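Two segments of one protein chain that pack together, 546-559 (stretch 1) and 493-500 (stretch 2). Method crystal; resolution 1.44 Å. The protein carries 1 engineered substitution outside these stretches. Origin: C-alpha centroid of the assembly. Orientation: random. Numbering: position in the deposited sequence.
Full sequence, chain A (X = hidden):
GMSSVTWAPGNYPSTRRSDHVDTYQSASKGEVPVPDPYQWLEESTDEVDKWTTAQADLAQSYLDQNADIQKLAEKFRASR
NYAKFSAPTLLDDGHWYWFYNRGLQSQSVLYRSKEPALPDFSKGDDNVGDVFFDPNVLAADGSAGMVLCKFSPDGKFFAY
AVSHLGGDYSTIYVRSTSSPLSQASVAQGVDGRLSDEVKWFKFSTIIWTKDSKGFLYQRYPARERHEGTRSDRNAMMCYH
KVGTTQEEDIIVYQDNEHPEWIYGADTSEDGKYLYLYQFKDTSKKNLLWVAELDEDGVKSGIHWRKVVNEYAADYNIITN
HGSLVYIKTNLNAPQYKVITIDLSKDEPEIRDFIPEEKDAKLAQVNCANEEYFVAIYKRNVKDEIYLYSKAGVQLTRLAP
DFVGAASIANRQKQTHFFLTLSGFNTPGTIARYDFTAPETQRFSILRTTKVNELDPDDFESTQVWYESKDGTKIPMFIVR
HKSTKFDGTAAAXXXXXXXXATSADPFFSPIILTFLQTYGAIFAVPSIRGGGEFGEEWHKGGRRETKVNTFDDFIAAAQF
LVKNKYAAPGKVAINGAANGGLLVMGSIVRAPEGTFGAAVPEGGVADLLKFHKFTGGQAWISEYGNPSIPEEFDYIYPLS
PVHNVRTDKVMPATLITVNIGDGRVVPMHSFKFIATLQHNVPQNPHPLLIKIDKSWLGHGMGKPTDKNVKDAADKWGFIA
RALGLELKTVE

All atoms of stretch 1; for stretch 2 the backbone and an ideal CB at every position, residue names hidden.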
# COMPACT_ATOMS: atom_id res chain seq x y z
N THR A 546 -8.15 -18.99 10.84
CA THR A 546 -7.94 -19.58 9.52
C THR A 546 -6.70 -19.04 8.80
O THR A 546 -6.54 -19.29 7.61
CB THR A 546 -9.15 -19.32 8.61
OG1 THR A 546 -9.29 -17.93 8.40
CG2 THR A 546 -10.47 -19.89 9.17
N LYS A 547 -5.84 -18.31 9.50
CA LYS A 547 -4.66 -17.72 8.85
C LYS A 547 -3.78 -18.77 8.22
O LYS A 547 -3.10 -18.49 7.22
CB LYS A 547 -3.85 -16.89 9.88
CG LYS A 547 -2.79 -16.00 9.23
CD LYS A 547 -3.47 -14.78 8.56
CE LYS A 547 -2.85 -14.40 7.26
NZ LYS A 547 -3.74 -13.38 6.58
N VAL A 548 -3.75 -19.99 8.76
CA VAL A 548 -2.97 -21.07 8.15
C VAL A 548 -3.36 -21.27 6.69
O VAL A 548 -2.52 -21.67 5.88
CB VAL A 548 -3.08 -22.37 8.97
CG1 VAL A 548 -4.49 -22.89 8.93
CG2 VAL A 548 -2.15 -23.44 8.39
N ASN A 549 -4.61 -20.95 6.31
CA ASN A 549 -5.02 -21.18 4.93
C ASN A 549 -4.25 -20.31 3.95
O ASN A 549 -4.00 -20.73 2.82
CB ASN A 549 -6.50 -20.89 4.75
CG ASN A 549 -7.38 -21.86 5.45
OD1 ASN A 549 -7.01 -22.97 5.81
ND2 ASN A 549 -8.61 -21.43 5.63
N THR A 550 -3.86 -19.10 4.38
CA THR A 550 -3.04 -18.24 3.53
C THR A 550 -1.75 -18.93 3.13
O THR A 550 -1.33 -18.89 1.97
CB THR A 550 -2.74 -16.96 4.29
OG1 THR A 550 -3.98 -16.29 4.64
CG2 THR A 550 -1.90 -16.07 3.48
N PHE A 551 -1.10 -19.55 4.12
CA PHE A 551 0.16 -20.25 3.89
C PHE A 551 -0.05 -21.50 3.03
O PHE A 551 0.70 -21.74 2.09
CB PHE A 551 0.80 -20.61 5.24
CG PHE A 551 1.28 -19.41 5.99
CD1 PHE A 551 0.45 -18.73 6.83
CD2 PHE A 551 2.55 -18.93 5.81
CE1 PHE A 551 0.86 -17.59 7.50
CE2 PHE A 551 2.96 -17.80 6.45
CZ PHE A 551 2.17 -17.15 7.31
N ASP A 552 -1.11 -22.28 3.33
CA ASP A 552 -1.42 -23.43 2.50
C ASP A 552 -1.68 -23.01 1.05
O ASP A 552 -1.25 -23.68 0.11
CB ASP A 552 -2.63 -24.17 3.10
CG ASP A 552 -2.29 -24.93 4.41
OD1 ASP A 552 -1.10 -25.26 4.62
OD2 ASP A 552 -3.23 -25.22 5.17
N ASP A 553 -2.39 -21.91 0.84
CA ASP A 553 -2.68 -21.45 -0.52
C ASP A 553 -1.38 -21.08 -1.23
O ASP A 553 -1.20 -21.39 -2.40
CB ASP A 553 -3.62 -20.24 -0.49
CG ASP A 553 -5.05 -20.56 -0.06
OD1 ASP A 553 -5.38 -21.74 0.06
OD2 ASP A 553 -5.78 -19.57 0.13
N PHE A 554 -0.47 -20.40 -0.54
CA PHE A 554 0.76 -19.94 -1.17
C PHE A 554 1.69 -21.10 -1.48
O PHE A 554 2.29 -21.16 -2.57
CB PHE A 554 1.44 -18.91 -0.26
CG PHE A 554 2.43 -18.00 -0.95
CD1 PHE A 554 2.04 -17.13 -1.94
CD2 PHE A 554 3.73 -17.93 -0.50
CE1 PHE A 554 2.94 -16.25 -2.53
CE2 PHE A 554 4.64 -17.08 -1.08
CZ PHE A 554 4.26 -16.26 -2.10
N ILE A 555 1.80 -22.05 -0.56
CA ILE A 555 2.61 -23.23 -0.81
C ILE A 555 2.03 -24.09 -1.95
O ILE A 555 2.75 -24.55 -2.84
CB ILE A 555 2.77 -24.02 0.50
CG1 ILE A 555 3.63 -23.23 1.47
CG2 ILE A 555 3.35 -25.40 0.19
CD1 ILE A 555 3.52 -23.73 2.91
N ALA A 556 0.70 -24.26 -1.96
CA ALA A 556 0.07 -25.00 -3.05
C ALA A 556 0.32 -24.35 -4.42
O ALA A 556 0.44 -25.04 -5.45
CB ALA A 556 -1.41 -25.21 -2.78
N ALA A 557 0.37 -23.02 -4.47
CA ALA A 557 0.64 -22.35 -5.73
C ALA A 557 2.02 -22.75 -6.26
O ALA A 557 2.18 -23.03 -7.45
CB ALA A 557 0.54 -20.84 -5.54
N ALA A 558 3.01 -22.76 -5.39
CA ALA A 558 4.38 -23.10 -5.80
C ALA A 558 4.46 -24.55 -6.23
O ALA A 558 5.14 -24.87 -7.22
CB ALA A 558 5.35 -22.81 -4.66
N GLN A 559 3.75 -25.43 -5.53
CA GLN A 559 3.73 -26.84 -5.91
C GLN A 559 3.07 -27.02 -7.27
O GLN A 559 3.54 -27.80 -8.09
CB GLN A 559 3.00 -27.64 -4.81
CG GLN A 559 3.78 -27.63 -3.50
CD GLN A 559 3.04 -28.25 -2.35
OE1 GLN A 559 1.83 -28.06 -2.16
NE2 GLN A 559 3.77 -28.98 -1.54
N UNK A 493 9.30 -16.35 -10.14
CA UNK A 493 9.21 -15.52 -8.95
C UNK A 493 7.75 -15.41 -8.59
O UNK A 493 6.93 -14.97 -9.40
CB UNK A 493 9.84 -14.14 -9.16
N UNK A 494 7.43 -15.86 -7.38
CA UNK A 494 6.07 -15.93 -6.88
C UNK A 494 5.92 -14.90 -5.76
O UNK A 494 6.64 -14.95 -4.76
CB UNK A 494 5.73 -17.34 -6.39
N UNK A 495 4.98 -13.99 -5.95
CA UNK A 495 4.83 -12.83 -5.09
C UNK A 495 3.51 -12.92 -4.35
O UNK A 495 2.51 -13.34 -4.92
CB UNK A 495 4.91 -11.53 -5.90
N UNK A 496 3.50 -12.51 -3.10
CA UNK A 496 2.26 -12.49 -2.35
C UNK A 496 2.26 -11.47 -1.22
O UNK A 496 3.30 -10.97 -0.79
CB UNK A 496 1.98 -13.88 -1.78
N UNK A 497 1.05 -11.22 -0.74
CA UNK A 497 0.83 -10.38 0.44
C UNK A 497 0.01 -11.20 1.43
O UNK A 497 0.57 -11.65 2.44
CB UNK A 497 0.13 -9.07 0.08
N UNK A 498 -1.26 -11.45 1.16
CA UNK A 498 -2.01 -12.48 1.86
C UNK A 498 -2.68 -12.07 3.15
O UNK A 498 -2.61 -12.79 4.15
CB UNK A 498 -1.07 -13.65 2.16
N UNK A 499 -3.28 -10.91 3.18
CA UNK A 499 -3.90 -10.46 4.40
C UNK A 499 -4.61 -9.12 4.23
O UNK A 499 -4.46 -8.40 3.22
CB UNK A 499 -2.85 -10.36 5.51
N UNK A 500 -5.36 -8.79 5.26
CA UNK A 500 -5.91 -7.45 5.49
C UNK A 500 -6.94 -7.04 4.43
O UNK A 500 -7.26 -5.84 4.32
CB UNK A 500 -4.77 -6.43 5.52

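Position 493 begins the visible part of a strand that runs nearly antiparallel to helix 548-559, at 160° between their N-to-C directions and 10.0 Å at closest approach. Its ideal CB has no atom of stretch 1 within 5.5 Å, and phi/psi of -106/121 suits most strand residues, so stretch 1 hardly narrows the choice. The deposited residue is Ile493, which makes no contact with the helix.

At position 494 the CA-to-CB bond points toward the helix, and the ideal CB lies 4.7 Å from Phe554 CZ. The gap has room for a side chain of several atoms. Ahead of it stand the small side chains of Ala557 and Ala558, one face of the Phe554 ring, and the carbonyl of Phe554, whose helical bond from Ala558 N is weak at 3.3 Å to Phe554 O. A long aliphatic chain could fill this space; one ending in a donor could also use the carbonyl. The residue is Gln494, extended with chi1 and chi2 both t. Its NE2 donates to Phe554 O at 3.0 Å, with an N-H...acceptor angle of 141°, and lies over one face of the ring, 3.4 Å from Phe554 CE1. Its OE1 packs 3.3 Å from Ala558 CA; although Ala558 N is equally near, the angle is too poor for a hydrogen bond.

Position 495 points away, so stretch 1 tolerates many side chains. It is Tyr495; its contact with the helix is made by the backbone, Tyr495 O lying 3.8 Å from Phe554 CE1, at the ring edge.

Position 496 points toward the helix, but an ideal CB would sit 2.7 Å from Phe554 CE1, a clash. With the ring and backbone as placed, glycine alone fits. Gly496 lets Phe554 CE1 approach its CA to 3.8 Å.

Position 497 points away, with nothing of stretch 1 near its ideal CB; Tyr497 is found.

Two arguments converge at position 498. Phi is positive, 87°, and an ideal CB would clash with Thr550 CG2 at 2.9 Å. Glycine is expected, and Gly498 is present. The carbonyl is engaged as well: Lys547 NZ donates to Gly498 O at 2.7 Å, while Thr550 CG2 packs 3.4 Å from the same Gly498 O.

At 499, CA-to-CB runs sideways, and an ideal CB would stand 3.3 Å from Lys547 NZ. A small residue suits; Gly499 brings its CA to 3.6 Å from Lys547 NZ.

Position 500 points away and is unconstrained by stretch 1. It is Phe500, whose ring stays beyond contact distance.

Stretch 2 493-500: IQYGYGGF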
# COMPACT_ATOMS: atom_id res chain seq x y z
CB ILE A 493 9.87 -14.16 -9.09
CG1 ILE A 493 11.39 -14.38 -8.93
CG2 ILE A 493 9.37 -13.24 -8.03
CD1 ILE A 493 12.07 -15.11 -9.96
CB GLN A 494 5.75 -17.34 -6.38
CG GLN A 494 4.38 -17.53 -5.83
CD GLN A 494 4.12 -18.92 -5.39
OE1 GLN A 494 4.29 -19.85 -6.17
NE2 GLN A 494 3.75 -19.12 -4.13
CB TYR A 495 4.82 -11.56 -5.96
CG TYR A 495 4.77 -10.27 -5.19
CD1 TYR A 495 5.81 -9.91 -4.37
CD2 TYR A 495 3.69 -9.44 -5.29
CE1 TYR A 495 5.78 -8.72 -3.62
CE2 TYR A 495 3.64 -8.25 -4.55
CZ TYR A 495 4.69 -7.91 -3.72
OH TYR A 495 4.66 -6.72 -2.99
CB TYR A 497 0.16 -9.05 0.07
CG TYR A 497 0.00 -8.13 1.23
CD1 TYR A 497 1.10 -7.45 1.77
CD2 TYR A 497 -1.25 -7.91 1.82
CE1 TYR A 497 0.94 -6.57 2.83
CE2 TYR A 497 -1.40 -7.05 2.87
CZ TYR A 497 -0.31 -6.38 3.38
OH TYR A 497 -0.46 -5.48 4.42
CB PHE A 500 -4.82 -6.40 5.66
CG PHE A 500 -3.93 -6.65 6.86
CD1 PHE A 500 -4.33 -6.21 8.13
CD2 PHE A 500 -2.71 -7.31 6.74
CE1 PHE A 500 -3.55 -6.41 9.23
CE2 PHE A 500 -1.90 -7.54 7.88
CZ PHE A 500 -2.31 -7.06 9.13
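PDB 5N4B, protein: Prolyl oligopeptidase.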